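Side-chain contacts in Melibiose/raffinose/stachyose-binding protein MelE (Bacillus subtilis subsp. subtilis str. 168, PDB 4R6H), which binds melibiose, raffinose and stachyose as the solute-binding component of an ABC transporter that imports these sugars: residues Q196-F201 with D385-V390; F184-A187 with S193-Q196; R51-A56 with P333-Q338; S39-D44 with E307-A312; G98-G103 with D375-P380. All blocks are in the same frame, centred on the assembly; numbering follows the deposited sequence.

Overall arrangement
Contacts 1 and 2 lie side by side, their centres about 9 Å apart, and share Gln196 on helix 192-206. Contacts 3 and 4, centres about 14 Å apart, lie on the other side of the chain's centre. About 35 Å separates the centres of contacts 1 and 3, consistent with the two lobes of a solute-binding protein. Contact 5 is intermediate; probable hydrogen bonds, Glu307 to Gly98 and Asp199 to Asp375, tie it to contacts 4 and 1. Along the chain the first segments of contacts 4, 3 and 5 come in that order, then contact 2, nested in the loops those three close, and their C-terminal partners follow, so segments distant in sequence build each region.

Contact 1 (Q196-F201 with D385-V390)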
# COMPACT_ATOMS: atom_id res chain seq x y z
N GLN A 196 4.15 -3.19 -8.59
CA GLN A 196 3.41 -3.73 -7.46
C GLN A 196 3.78 -5.21 -7.20
O GLN A 196 3.90 -5.65 -6.04
CB GLN A 196 1.90 -3.59 -7.70
CG GLN A 196 1.10 -4.04 -6.51
CD GLN A 196 -0.37 -3.69 -6.52
OE1 GLN A 196 -0.85 -2.98 -7.38
NE2 GLN A 196 -1.08 -4.18 -5.50
N TYR A 197 3.90 -5.96 -8.29
CA TYR A 197 4.31 -7.36 -8.21
C TYR A 197 5.68 -7.48 -7.52
O TYR A 197 5.88 -8.25 -6.56
CB TYR A 197 4.31 -8.00 -9.63
CG TYR A 197 5.12 -9.25 -9.71
CD1 TYR A 197 4.61 -10.48 -9.26
CD2 TYR A 197 6.42 -9.20 -10.15
CE1 TYR A 197 5.41 -11.63 -9.28
CE2 TYR A 197 7.22 -10.33 -10.17
CZ TYR A 197 6.70 -11.54 -9.78
OH TYR A 197 7.51 -12.67 -9.79
N TYR A 198 6.65 -6.76 -8.07
CA TYR A 198 8.00 -6.81 -7.51
C TYR A 198 8.03 -6.37 -6.06
O TYR A 198 8.68 -7.00 -5.22
CB TYR A 198 8.97 -6.00 -8.32
CG TYR A 198 9.49 -6.60 -9.61
CD1 TYR A 198 10.27 -7.76 -9.61
CD2 TYR A 198 9.33 -5.95 -10.82
CE1 TYR A 198 10.80 -8.28 -10.79
CE2 TYR A 198 9.87 -6.46 -11.98
CZ TYR A 198 10.63 -7.60 -11.96
OH TYR A 198 11.14 -8.07 -13.16
N ASP A 199 7.38 -5.24 -5.78
CA ASP A 199 7.43 -4.66 -4.44
C ASP A 199 6.80 -5.58 -3.40
O ASP A 199 7.41 -5.82 -2.32
CB ASP A 199 6.72 -3.27 -4.48
CG ASP A 199 7.18 -2.32 -3.41
OD1 ASP A 199 8.23 -2.49 -2.82
OD2 ASP A 199 6.50 -1.31 -3.25
N GLN A 200 5.61 -6.11 -3.67
CA GLN A 200 4.96 -6.96 -2.71
C GLN A 200 5.76 -8.24 -2.47
O GLN A 200 5.95 -8.62 -1.34
CB GLN A 200 3.52 -7.35 -3.09
CG GLN A 200 2.50 -6.28 -2.83
CD GLN A 200 1.06 -6.71 -3.11
OE1 GLN A 200 0.31 -5.94 -3.68
NE2 GLN A 200 0.64 -7.85 -2.57
N PHE A 201 6.20 -8.89 -3.56
CA PHE A 201 6.87 -10.19 -3.38
C PHE A 201 8.31 -10.05 -2.88
O PHE A 201 8.88 -11.01 -2.37
CB PHE A 201 6.75 -11.07 -4.62
CG PHE A 201 5.42 -11.74 -4.77
CD1 PHE A 201 5.03 -12.79 -3.91
CD2 PHE A 201 4.55 -11.35 -5.76
CE1 PHE A 201 3.81 -13.41 -4.09
CE2 PHE A 201 3.34 -11.99 -5.96
CZ PHE A 201 2.95 -13.02 -5.09
N ASP A 385 9.67 3.47 -9.63
CA ASP A 385 9.57 3.63 -11.06
C ASP A 385 10.49 2.65 -11.81
O ASP A 385 10.13 2.14 -12.84
CB ASP A 385 9.85 5.08 -11.48
CG ASP A 385 8.63 6.00 -11.33
OD1 ASP A 385 7.48 5.53 -11.21
OD2 ASP A 385 8.83 7.23 -11.36
N VAL A 386 11.68 2.40 -11.25
CA VAL A 386 12.64 1.50 -11.85
C VAL A 386 12.08 0.07 -11.84
O VAL A 386 12.16 -0.64 -12.82
CB VAL A 386 13.96 1.51 -11.10
CG1 VAL A 386 14.93 0.52 -11.74
CG2 VAL A 386 14.59 2.91 -11.13
N LEU A 387 11.45 -0.35 -10.74
CA LEU A 387 10.82 -1.71 -10.70
C LEU A 387 9.75 -1.85 -11.79
O LEU A 387 9.62 -2.87 -12.43
CB LEU A 387 10.24 -1.97 -9.30
CG LEU A 387 11.24 -2.10 -8.15
CD1 LEU A 387 10.49 -2.09 -6.83
CD2 LEU A 387 12.12 -3.34 -8.29
N GLY A 388 8.95 -0.80 -11.97
CA GLY A 388 7.92 -0.81 -12.99
C GLY A 388 8.51 -0.92 -14.39
O GLY A 388 8.07 -1.76 -15.19
N THR A 389 9.54 -0.10 -14.63
CA THR A 389 10.33 -0.08 -15.88
C THR A 389 10.81 -1.47 -16.26
O THR A 389 10.55 -1.96 -17.36
CB THR A 389 11.59 0.85 -15.77
OG1 THR A 389 11.20 2.22 -15.80
CG2 THR A 389 12.58 0.58 -16.84
N VAL A 390 11.52 -2.11 -15.35
CA VAL A 390 12.15 -3.38 -15.70
C VAL A 390 11.10 -4.46 -15.93
O VAL A 390 11.24 -5.33 -16.80
CB VAL A 390 13.25 -3.83 -14.71
CG1 VAL A 390 14.36 -2.79 -14.64
CG2 VAL A 390 12.70 -4.19 -13.32
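Tyr198 turns its ring onto Leu387 and Val390 where helix 192-206 packs against helix 383-395, a buried helix-helix contact within what is probably one lobe of the solute-binding protein fold. The backbones come nearest at Tyr198 and Leu387, with CA atoms 6.6 Å apart. Tyr198 starts out directed at the other helix, and its first torsion sets CG beside the backbone N and anti to the carbonyl carbon (chi1 -79°), which carries one flank of the ring across the gap. On that flank Tyr198 CD2 comes within 3.5 Å of Leu387 O, and Tyr198 CE2 lies 3.9 Å from Val390 CG2; both partners meet the ring at a slant. The side chains of Tyr198 and Val390 stand at about a right angle to each other. Leu387 makes its contact nearer the root of the tyrosine, its CD2 methyl 4.1 Å from Tyr198 CB. Between them, the leucine and the valine thus follow the tyrosine from its base to its outer flank. One face of the Tyr198 ring is occupied near the rim by CD2 of Tyr197, and its hydroxyl is hydrogen-bonded to Ser232. Behind Leu387 and Val390, Leu408 and Ile404 of helix 401-420 continue the apolar layer. The Thr389 hydroxyl is hydrogen-bonded to Lys191 NZ. Just before Leu387 on the same helix, Asp385 O is gripped from opposite faces of its carbonyl plane, by Thr389 N at 2.9 Å and by Thr389 OG1 at 3.1 Å.

Contact 2 (F184-A187 with S193-Q196); sequences FWFA and SFAQ
Ala187 and Ser193 bring their CA atoms to 5.9 Å where the chain, having left strand 182-185, runs past the beginning of helix 192-206. Here Ser193 OG donates a short hydrogen bond, 2.7 Å, to Ala187 O. The hydroxyl comes in steeply from above the carbonyl plane, 54° out of it, rather than toward a lone-pair direction. Ser193 CB follows close behind, 3.3 Å from Ala187 O, and a weak second bond links Ser193 OG to Asp190 O in the intervening loop. Beside this polar grip, Phe186 points at the helix and meets it in two ways. Its edge faces the backbone, with Phe186 CE2 3.5 Å from Ser193 O and that oxygen near the ring plane. Its ring also runs nearly parallel to that of Phe194, planes at 18°, but the two are offset with little overlap, their centroids 5.2 Å apart. Phe186 CD2 is 3.9 Å from Phe194 CD1, and Phe194 CE1 comes equally close. Phe186 CE1 in turn rests over the rim of one face of the Phe184 ring. The serine hydroxyl therefore supplies a partner for a carbonyl of a buried loop residue, while the phenylalanine's slightly positive C-H edge probably eases the approach of the helical carbonyl.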
# COMPACT_ATOMS: atom_id res chain seq x y z
N PHE A 184 -3.67 -14.94 -14.03
CA PHE A 184 -3.14 -13.83 -13.22
C PHE A 184 -3.03 -12.64 -14.13
O PHE A 184 -2.29 -12.67 -15.07
CB PHE A 184 -1.78 -14.26 -12.70
CG PHE A 184 -1.11 -13.34 -11.72
CD1 PHE A 184 -1.83 -12.47 -10.90
CD2 PHE A 184 0.26 -13.43 -11.54
CE1 PHE A 184 -1.18 -11.69 -9.95
CE2 PHE A 184 0.91 -12.67 -10.58
CZ PHE A 184 0.19 -11.78 -9.81
N TRP A 185 -3.82 -11.61 -13.90
CA TRP A 185 -3.99 -10.51 -14.85
C TRP A 185 -3.24 -9.28 -14.45
O TRP A 185 -3.26 -8.88 -13.30
CB TRP A 185 -5.48 -10.17 -14.98
CG TRP A 185 -5.83 -9.23 -16.09
CD1 TRP A 185 -6.20 -9.56 -17.37
CD2 TRP A 185 -5.94 -7.82 -16.00
NE1 TRP A 185 -6.49 -8.43 -18.09
CE2 TRP A 185 -6.35 -7.33 -17.27
CE3 TRP A 185 -5.74 -6.90 -14.97
CZ2 TRP A 185 -6.54 -5.96 -17.52
CZ3 TRP A 185 -5.93 -5.56 -15.22
CH2 TRP A 185 -6.36 -5.11 -16.47
N PHE A 186 -2.53 -8.71 -15.42
CA PHE A 186 -1.81 -7.44 -15.27
C PHE A 186 -2.26 -6.38 -16.24
O PHE A 186 -2.35 -6.64 -17.46
CB PHE A 186 -0.27 -7.64 -15.53
CG PHE A 186 0.46 -8.27 -14.39
CD1 PHE A 186 0.50 -9.63 -14.27
CD2 PHE A 186 1.09 -7.50 -13.45
CE1 PHE A 186 1.18 -10.24 -13.22
CE2 PHE A 186 1.78 -8.07 -12.40
CZ PHE A 186 1.82 -9.46 -12.28
N ALA A 187 -2.43 -5.20 -15.71
CA ALA A 187 -2.66 -4.02 -16.56
C ALA A 187 -1.26 -3.44 -16.92
O ALA A 187 -0.88 -2.37 -16.44
CB ALA A 187 -3.52 -3.00 -15.85
N SER A 193 1.87 -1.51 -12.52
CA SER A 193 1.31 -2.88 -12.35
C SER A 193 2.41 -3.88 -12.08
O SER A 193 2.24 -4.82 -11.28
CB SER A 193 0.52 -3.26 -13.60
OG SER A 193 -0.55 -2.32 -13.74
N PHE A 194 3.53 -3.75 -12.77
CA PHE A 194 4.65 -4.65 -12.51
C PHE A 194 5.43 -4.26 -11.28
O PHE A 194 5.93 -5.12 -10.53
CB PHE A 194 5.59 -4.73 -13.71
CG PHE A 194 4.92 -5.25 -14.95
CD1 PHE A 194 4.50 -6.57 -15.00
CD2 PHE A 194 4.71 -4.43 -16.06
CE1 PHE A 194 3.88 -7.07 -16.13
CE2 PHE A 194 4.10 -4.92 -17.19
CZ PHE A 194 3.67 -6.23 -17.22
N ALA A 195 5.52 -2.96 -11.00
CA ALA A 195 6.16 -2.55 -9.79
C ALA A 195 5.47 -3.15 -8.57
O ALA A 195 6.13 -3.52 -7.58
CB ALA A 195 6.24 -1.03 -9.68
N GLN A 196 4.15 -3.19 -8.59
CA GLN A 196 3.41 -3.73 -7.46
C GLN A 196 3.78 -5.21 -7.20
O GLN A 196 3.90 -5.65 -6.04
CB GLN A 196 1.90 -3.59 -7.70
CG GLN A 196 1.10 -4.04 -6.51
CD GLN A 196 -0.37 -3.69 -6.52
OE1 GLN A 196 -0.85 -2.98 -7.38
NE2 GLN A 196 -1.08 -4.18 -5.50

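Contact 3 (R51-A56 with P333-Q338); sequences RKLAAA and PANAKQ
Leu53 and Gln338 reach toward each other on different torsions and run past one another, their tips pointing opposite ways. Leu53 CG sits beside its own backbone N, anti to the carbonyl carbon (chi1 -73°), whereas Gln338 sets CG anti to the backbone N (chi1 -178°) and then stays extended, so that its amide end passes the leucine. The helices that carry them, 44-60 and 333-343, run nearly antiparallel, with segment axes 11.2 Å apart at 160°. Helix 44-60 is the connecting helix between the parallel strands 33-38 and 64-69, a beta-alpha-beta unit, and helix 333-343 packs against it. The CD2 methyl of Leu53 is the main point of touch, since it meets both Gln338 and Asn335, which are separated by nearly one helical turn. It lies 3.5 Å from Asn335 OD1 and 4.0 Å from Asn335 CB, and Leu53 CD1 is 3.9 Å from the backbone atom Asn335 O. The other end of the asparagine amide is engaged within its own neighbourhood, Asn335 ND2 being hydrogen-bonded to Phe329 O. Met330 of helix 320-331 adds a further apolar neighbour for Leu53. At the exposed margin Lys52 is modelled in two conformers, and its placement beside Gln338 is doubtful. Chemically this is a leucine methyl that touches two amide side chains, which implies a joint resting largely on van der Waals fit, with polar groups toward its solvent side.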
# COMPACT_ATOMS: atom_id res chain seq x y z
N ARG A 51 -13.40 16.54 4.02
CA ARG A 51 -13.95 17.88 4.11
C ARG A 51 -15.18 17.93 5.03
O ARG A 51 -15.32 18.88 5.78
CB ARG A 51 -14.31 18.42 2.72
CG ARG A 51 -13.08 18.71 1.86
CD ARG A 51 -13.45 19.40 0.56
NE ARG A 51 -12.32 19.38 -0.38
CZ ARG A 51 -12.24 18.61 -1.47
NH1 ARG A 51 -13.25 17.78 -1.81
NH2 ARG A 51 -11.16 18.68 -2.25
N LYS A 52 -16.03 16.91 5.00
CA LYS A 52 -17.20 16.91 5.85
C LYS A 52 -16.77 16.81 7.32
O LYS A 52 -17.32 17.48 8.19
CB LYS A 52 -18.21 15.83 5.40
CG LYS A 52 -18.27 14.55 6.21
CD LYS A 52 -19.49 14.57 7.12
CE LYS A 52 -20.66 13.84 6.49
NZ LYS A 52 -21.55 13.27 7.52
N LEU A 53 -15.76 16.00 7.63
CA LEU A 53 -15.29 15.90 8.98
C LEU A 53 -14.60 17.19 9.43
O LEU A 53 -14.71 17.57 10.57
CB LEU A 53 -14.37 14.68 9.14
CG LEU A 53 -15.10 13.34 9.14
CD1 LEU A 53 -14.05 12.24 9.08
CD2 LEU A 53 -16.03 13.14 10.33
N ALA A 54 -13.88 17.84 8.52
CA ALA A 54 -13.27 19.15 8.83
C ALA A 54 -14.36 20.16 9.14
O ALA A 54 -14.25 20.92 10.12
CB ALA A 54 -12.40 19.62 7.71
N ALA A 55 -15.44 20.15 8.37
CA ALA A 55 -16.56 21.06 8.66
C ALA A 55 -17.20 20.79 10.04
O ALA A 55 -17.60 21.73 10.75
CB ALA A 55 -17.57 21.00 7.55
N ALA A 56 -17.31 19.52 10.42
CA ALA A 56 -17.83 19.13 11.70
C ALA A 56 -16.90 19.57 12.81
O ALA A 56 -17.33 20.01 13.88
CB ALA A 56 -18.08 17.63 11.74
N PRO A 333 -14.42 7.34 17.75
CA PRO A 333 -14.82 6.18 16.94
C PRO A 333 -15.80 6.45 15.79
O PRO A 333 -15.61 5.91 14.70
CB PRO A 333 -15.48 5.25 17.97
CG PRO A 333 -14.85 5.63 19.27
CD PRO A 333 -14.50 7.10 19.19
N ALA A 334 -16.81 7.28 15.96
CA ALA A 334 -17.73 7.52 14.87
C ALA A 334 -17.03 8.20 13.72
O ALA A 334 -17.28 7.87 12.56
CB ALA A 334 -18.92 8.36 15.29
N ASN A 335 -16.15 9.16 14.04
CA ASN A 335 -15.39 9.83 12.98
C ASN A 335 -14.36 8.92 12.30
O ASN A 335 -14.22 8.93 11.06
CB ASN A 335 -14.70 11.07 13.53
CG ASN A 335 -15.69 12.11 14.05
OD1 ASN A 335 -16.82 12.17 13.57
ND2 ASN A 335 -15.27 12.93 14.99
N ALA A 336 -13.68 8.13 13.08
CA ALA A 336 -12.68 7.21 12.52
C ALA A 336 -13.34 6.17 11.66
O ALA A 336 -12.80 5.81 10.61
CB ALA A 336 -11.87 6.55 13.62
N LYS A 337 -14.53 5.72 12.04
CA LYS A 337 -15.26 4.75 11.23
C LYS A 337 -15.67 5.35 9.89
O LYS A 337 -15.48 4.76 8.81
CB LYS A 337 -16.49 4.23 12.01
CG LYS A 337 -17.32 3.18 11.29
CD LYS A 337 -18.45 2.73 12.20
CE LYS A 337 -19.27 1.59 11.62
NZ LYS A 337 -20.11 2.00 10.48
N GLN A 338 -16.22 6.57 9.95
CA GLN A 338 -16.62 7.27 8.75
C GLN A 338 -15.48 7.50 7.77
O GLN A 338 -15.56 7.21 6.57
CB GLN A 338 -17.33 8.57 9.14
CG GLN A 338 -17.85 9.36 7.97
CD GLN A 338 -18.54 10.63 8.41
OE1 GLN A 338 -18.71 10.86 9.59
NE2 GLN A 338 -18.87 11.48 7.45

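Contact 4 (S39-D44 with E307-A312)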
# COMPACT_ATOMS: atom_id res chain seq x y z
N SER A 39 -2.78 16.22 2.66
CA SER A 39 -3.25 14.86 2.51
C SER A 39 -2.89 14.28 1.14
O SER A 39 -3.03 15.01 0.13
CB SER A 39 -4.77 14.79 2.73
OG SER A 39 -5.27 13.46 2.46
N THR A 40 -2.50 13.00 1.12
CA THR A 40 -2.32 12.25 -0.16
C THR A 40 -3.58 11.54 -0.67
O THR A 40 -3.49 10.79 -1.63
CB THR A 40 -1.18 11.23 -0.06
OG1 THR A 40 -1.52 10.11 0.79
CG2 THR A 40 0.12 11.89 0.34
N MET A 41 -4.71 11.76 -0.02
CA MET A 41 -5.96 11.12 -0.45
C MET A 41 -6.26 11.50 -1.89
O MET A 41 -6.00 12.62 -2.30
CB MET A 41 -7.12 11.49 0.45
CG MET A 41 -7.02 10.87 1.81
SD MET A 41 -8.40 11.31 2.86
CE MET A 41 -7.87 10.70 4.46
N SER A 42 -6.84 10.57 -2.61
CA SER A 42 -6.98 10.66 -4.08
C SER A 42 -8.42 10.58 -4.58
O SER A 42 -8.73 11.17 -5.60
CB SER A 42 -6.11 9.58 -4.76
OG SER A 42 -6.37 8.29 -4.26
N THR A 43 -9.29 9.88 -3.89
CA THR A 43 -10.64 9.64 -4.43
C THR A 43 -11.64 10.66 -3.94
O THR A 43 -11.44 11.35 -2.90
CB THR A 43 -11.18 8.24 -4.07
OG1 THR A 43 -11.64 8.23 -2.73
CG2 THR A 43 -10.17 7.14 -4.30
N ASP A 44 -12.72 10.82 -4.71
CA ASP A 44 -13.75 11.74 -4.31
C ASP A 44 -14.32 11.39 -2.94
O ASP A 44 -14.57 12.31 -2.17
CB ASP A 44 -14.88 11.81 -5.35
CG ASP A 44 -14.45 12.54 -6.62
OD1 ASP A 44 -13.30 13.00 -6.74
OD2 ASP A 44 -15.28 12.70 -7.52
N GLU A 307 1.11 1.74 6.99
CA GLU A 307 0.67 3.12 6.76
C GLU A 307 0.01 3.27 5.44
O GLU A 307 0.56 2.83 4.43
CB GLU A 307 1.86 4.06 6.64
CG GLU A 307 2.40 4.61 7.91
CD GLU A 307 3.42 5.70 7.64
OE1 GLU A 307 4.63 5.45 7.84
OE2 GLU A 307 3.03 6.79 7.18
N ARG A 308 -1.12 3.95 5.41
CA ARG A 308 -1.70 4.39 4.18
C ARG A 308 -1.83 5.91 4.24
O ARG A 308 -1.02 6.65 3.62
CB ARG A 308 -3.03 3.67 3.89
CG ARG A 308 -3.81 4.22 2.73
CD ARG A 308 -3.29 3.76 1.41
NE ARG A 308 -4.34 3.93 0.40
CZ ARG A 308 -4.11 4.02 -0.90
NH1 ARG A 308 -2.88 3.97 -1.38
NH2 ARG A 308 -5.13 4.18 -1.74
N TYR A 309 -2.85 6.39 4.96
CA TYR A 309 -3.00 7.83 5.21
C TYR A 309 -2.79 8.08 6.68
O TYR A 309 -3.38 7.43 7.53
CB TYR A 309 -4.39 8.31 4.80
CG TYR A 309 -4.76 8.01 3.39
CD1 TYR A 309 -3.93 8.32 2.34
CD2 TYR A 309 -5.96 7.40 3.11
CE1 TYR A 309 -4.32 8.08 1.03
CE2 TYR A 309 -6.35 7.14 1.83
CZ TYR A 309 -5.50 7.46 0.80
OH TYR A 309 -5.83 7.22 -0.53
N THR A 310 -1.99 9.11 6.99
CA THR A 310 -1.78 9.50 8.37
C THR A 310 -1.95 11.00 8.57
O THR A 310 -2.01 11.76 7.61
CB THR A 310 -0.38 9.14 8.90
OG1 THR A 310 0.59 9.99 8.28
CG2 THR A 310 -0.02 7.67 8.63
N LEU A 311 -2.10 11.37 9.83
CA LEU A 311 -2.04 12.76 10.29
C LEU A 311 -0.88 12.80 11.26
O LEU A 311 -0.95 12.25 12.36
CB LEU A 311 -3.34 13.19 11.01
CG LEU A 311 -4.49 13.45 10.05
CD1 LEU A 311 -5.85 13.45 10.75
CD2 LEU A 311 -4.31 14.79 9.30
N ALA A 312 0.19 13.48 10.85
CA ALA A 312 1.33 13.81 11.67
C ALA A 312 1.29 15.31 11.93
O ALA A 312 0.89 16.09 11.06
CB ALA A 312 2.62 13.45 10.95
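Met41, in the loop from strand 33-38 to helix 44-60, lays its side chain across one face of the ring of Tyr309, which stands just before strand 310-313. Already at the backbone, Met41 CA is 3.8 Å from Tyr309 CE1. From CB the chain turns beside its backbone N (chi1 -70°), and this drops CG almost exactly over the middle of the ring, 3.7 Å from the Tyr309 centroid and only 5° off the normal, a CH-pi contact. SD comes next, still above the face but more distant, 4.9 Å from the same centroid, in a Met-aromatic contact. The extended chain ends with CE 4.0 Å from Tyr309 CD2. Against the opposite face of the ring lies Arg308 CG, also over its centre, so the tyrosine is sandwiched. Thr40 takes the rim: its OG1 is in the ring plane, 3.4 Å from Tyr309 CD1, and is hydrogen-bonded to Asp93. An ST turn shapes the loop behind, Met41 N donating to Ser39 OG at 3.1 Å. The contacts suit the ring: aliphatic C-H groups press on both electron-rich faces, while an oxygen sits at one electron-poor edge, which probably helps to fix the rotation of the ring.

Contact 5 (G98-G103 with D375-P380); sequences GKIRYG and DRLYLP
Ile100, on the short, weakly bonded helix 98-102, touches Arg376 and Leu377 on the equally short helix 374-378, a small contact near the surface. Its outermost carbon, CD1, makes the closest approaches. The CG1 branch leaves beside the backbone N (chi1 -70°) and continues extended, which projects CD1 against the other helix's backbone. There Ile100 CD1 lies 3.4 Å from Arg376 O and 3.7 Å from Leu377 O, two carbonyls in the last turn of the helix, which ends before Leu379. Leu377 bends its tip back toward the isoleucine, and the two CD1 methyls, Ile100 CD1 and Leu377 CD1, come to 4.1 Å. Helix 98-102 follows strand 91-92, which pairs with strand 310-313, whereas helix 374-378 follows strand 370-372 of the six-stranded mixed sheet. The contact therefore probably spans the two lobes of the fold, captured here in an open conformation. Arg376 contributes with its backbone, for its side chain leads away toward Trp97 and makes a weak hydrogen bond from NH1 to His95 O. Trp97 also receives Arg101 in a cation-pi contact, and Lys99 is anchored separately, its NZ hydrogen-bonded to Ser124 O.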
# COMPACT_ATOMS: atom_id res chain seq x y z
N GLY A 98 6.89 7.77 7.33
CA GLY A 98 6.89 8.47 8.63
C GLY A 98 8.25 8.60 9.30
O GLY A 98 8.70 9.71 9.64
N LYS A 99 8.95 7.48 9.44
CA LYS A 99 10.23 7.49 10.14
C LYS A 99 11.34 8.01 9.24
O LYS A 99 12.08 8.92 9.62
CB LYS A 99 10.57 6.11 10.65
CG LYS A 99 9.54 5.52 11.59
CD LYS A 99 10.00 4.12 11.96
CE LYS A 99 9.36 3.63 13.22
NZ LYS A 99 9.81 2.23 13.48
N ILE A 100 11.44 7.45 8.04
CA ILE A 100 12.58 7.71 7.16
C ILE A 100 12.65 9.14 6.67
O ILE A 100 13.71 9.75 6.64
CB ILE A 100 12.59 6.76 5.93
CG1 ILE A 100 12.91 5.33 6.39
CG2 ILE A 100 13.57 7.25 4.86
CD1 ILE A 100 13.27 4.37 5.29
N ARG A 101 11.50 9.68 6.27
CA ARG A 101 11.45 10.99 5.65
C ARG A 101 11.05 12.07 6.65
O ARG A 101 11.53 13.20 6.57
CB ARG A 101 10.45 10.93 4.51
CG ARG A 101 10.40 12.14 3.62
CD ARG A 101 9.61 11.90 2.34
NE ARG A 101 10.18 10.89 1.42
CZ ARG A 101 9.58 10.40 0.34
NH1 ARG A 101 8.35 10.78 -0.03
NH2 ARG A 101 10.19 9.49 -0.41
N TYR A 102 10.16 11.74 7.59
CA TYR A 102 9.59 12.78 8.47
C TYR A 102 10.01 12.73 9.93
O TYR A 102 9.53 13.53 10.74
CB TYR A 102 8.07 12.73 8.37
CG TYR A 102 7.59 13.20 7.04
CD1 TYR A 102 7.58 14.56 6.74
CD2 TYR A 102 7.14 12.33 6.06
CE1 TYR A 102 7.12 15.03 5.55
CE2 TYR A 102 6.66 12.79 4.83
CZ TYR A 102 6.67 14.16 4.58
OH TYR A 102 6.19 14.67 3.40
N GLY A 103 10.92 11.82 10.28
CA GLY A 103 11.31 11.62 11.66
C GLY A 103 11.70 12.89 12.40
O GLY A 103 11.31 13.08 13.55
N ASP A 375 9.70 -1.08 -0.82
CA ASP A 375 10.47 0.01 -1.41
C ASP A 375 10.59 1.21 -0.49
O ASP A 375 11.60 1.93 -0.53
CB ASP A 375 9.92 0.43 -2.78
CG ASP A 375 8.60 1.19 -2.69
OD1 ASP A 375 7.60 0.67 -2.15
OD2 ASP A 375 8.56 2.36 -3.14
N ARG A 376 9.57 1.42 0.32
CA ARG A 376 9.55 2.56 1.22
C ARG A 376 10.52 2.41 2.38
O ARG A 376 11.07 3.38 2.87
CB ARG A 376 8.09 2.85 1.66
CG ARG A 376 7.19 3.12 0.45
CD ARG A 376 5.83 3.73 0.80
NE ARG A 376 4.81 3.31 -0.18
CZ ARG A 376 3.51 3.61 -0.12
NH1 ARG A 376 3.03 4.36 0.87
NH2 ARG A 376 2.67 3.14 -1.04
N LEU A 377 10.81 1.19 2.79
CA LEU A 377 11.71 0.99 3.88
C LEU A 377 13.13 0.61 3.47
O LEU A 377 14.07 0.96 4.17
CB LEU A 377 11.07 -0.03 4.85
CG LEU A 377 11.50 -0.02 6.32
CD1 LEU A 377 11.08 1.29 6.98
CD2 LEU A 377 10.91 -1.19 7.08
N TYR A 378 13.29 -0.09 2.34
CA TYR A 378 14.55 -0.78 2.02
C TYR A 378 15.28 -0.28 0.78
O TYR A 378 16.43 -0.65 0.58
CB TYR A 378 14.30 -2.30 1.94
CG TYR A 378 13.90 -2.86 3.27
CD1 TYR A 378 14.84 -2.95 4.29
CD2 TYR A 378 12.60 -3.26 3.56
CE1 TYR A 378 14.51 -3.42 5.55
CE2 TYR A 378 12.25 -3.74 4.79
CZ TYR A 378 13.20 -3.81 5.81
OH TYR A 378 12.87 -4.30 7.06
N LEU A 379 14.63 0.56 -0.05
CA LEU A 379 15.18 1.05 -1.28
C LEU A 379 15.24 2.57 -1.27
O LEU A 379 14.37 3.24 -0.66
CB LEU A 379 14.32 0.58 -2.48
CG LEU A 379 14.26 -0.93 -2.68
CD1 LEU A 379 13.47 -1.27 -3.89
CD2 LEU A 379 15.65 -1.57 -2.75
N PRO A 380 16.23 3.12 -1.97
CA PRO A 380 16.24 4.58 -2.09
C PRO A 380 15.06 5.10 -2.90
O PRO A 380 14.52 4.42 -3.78
CB PRO A 380 17.55 4.85 -2.84
CG PRO A 380 17.86 3.59 -3.57
CD PRO A 380 17.33 2.49 -2.71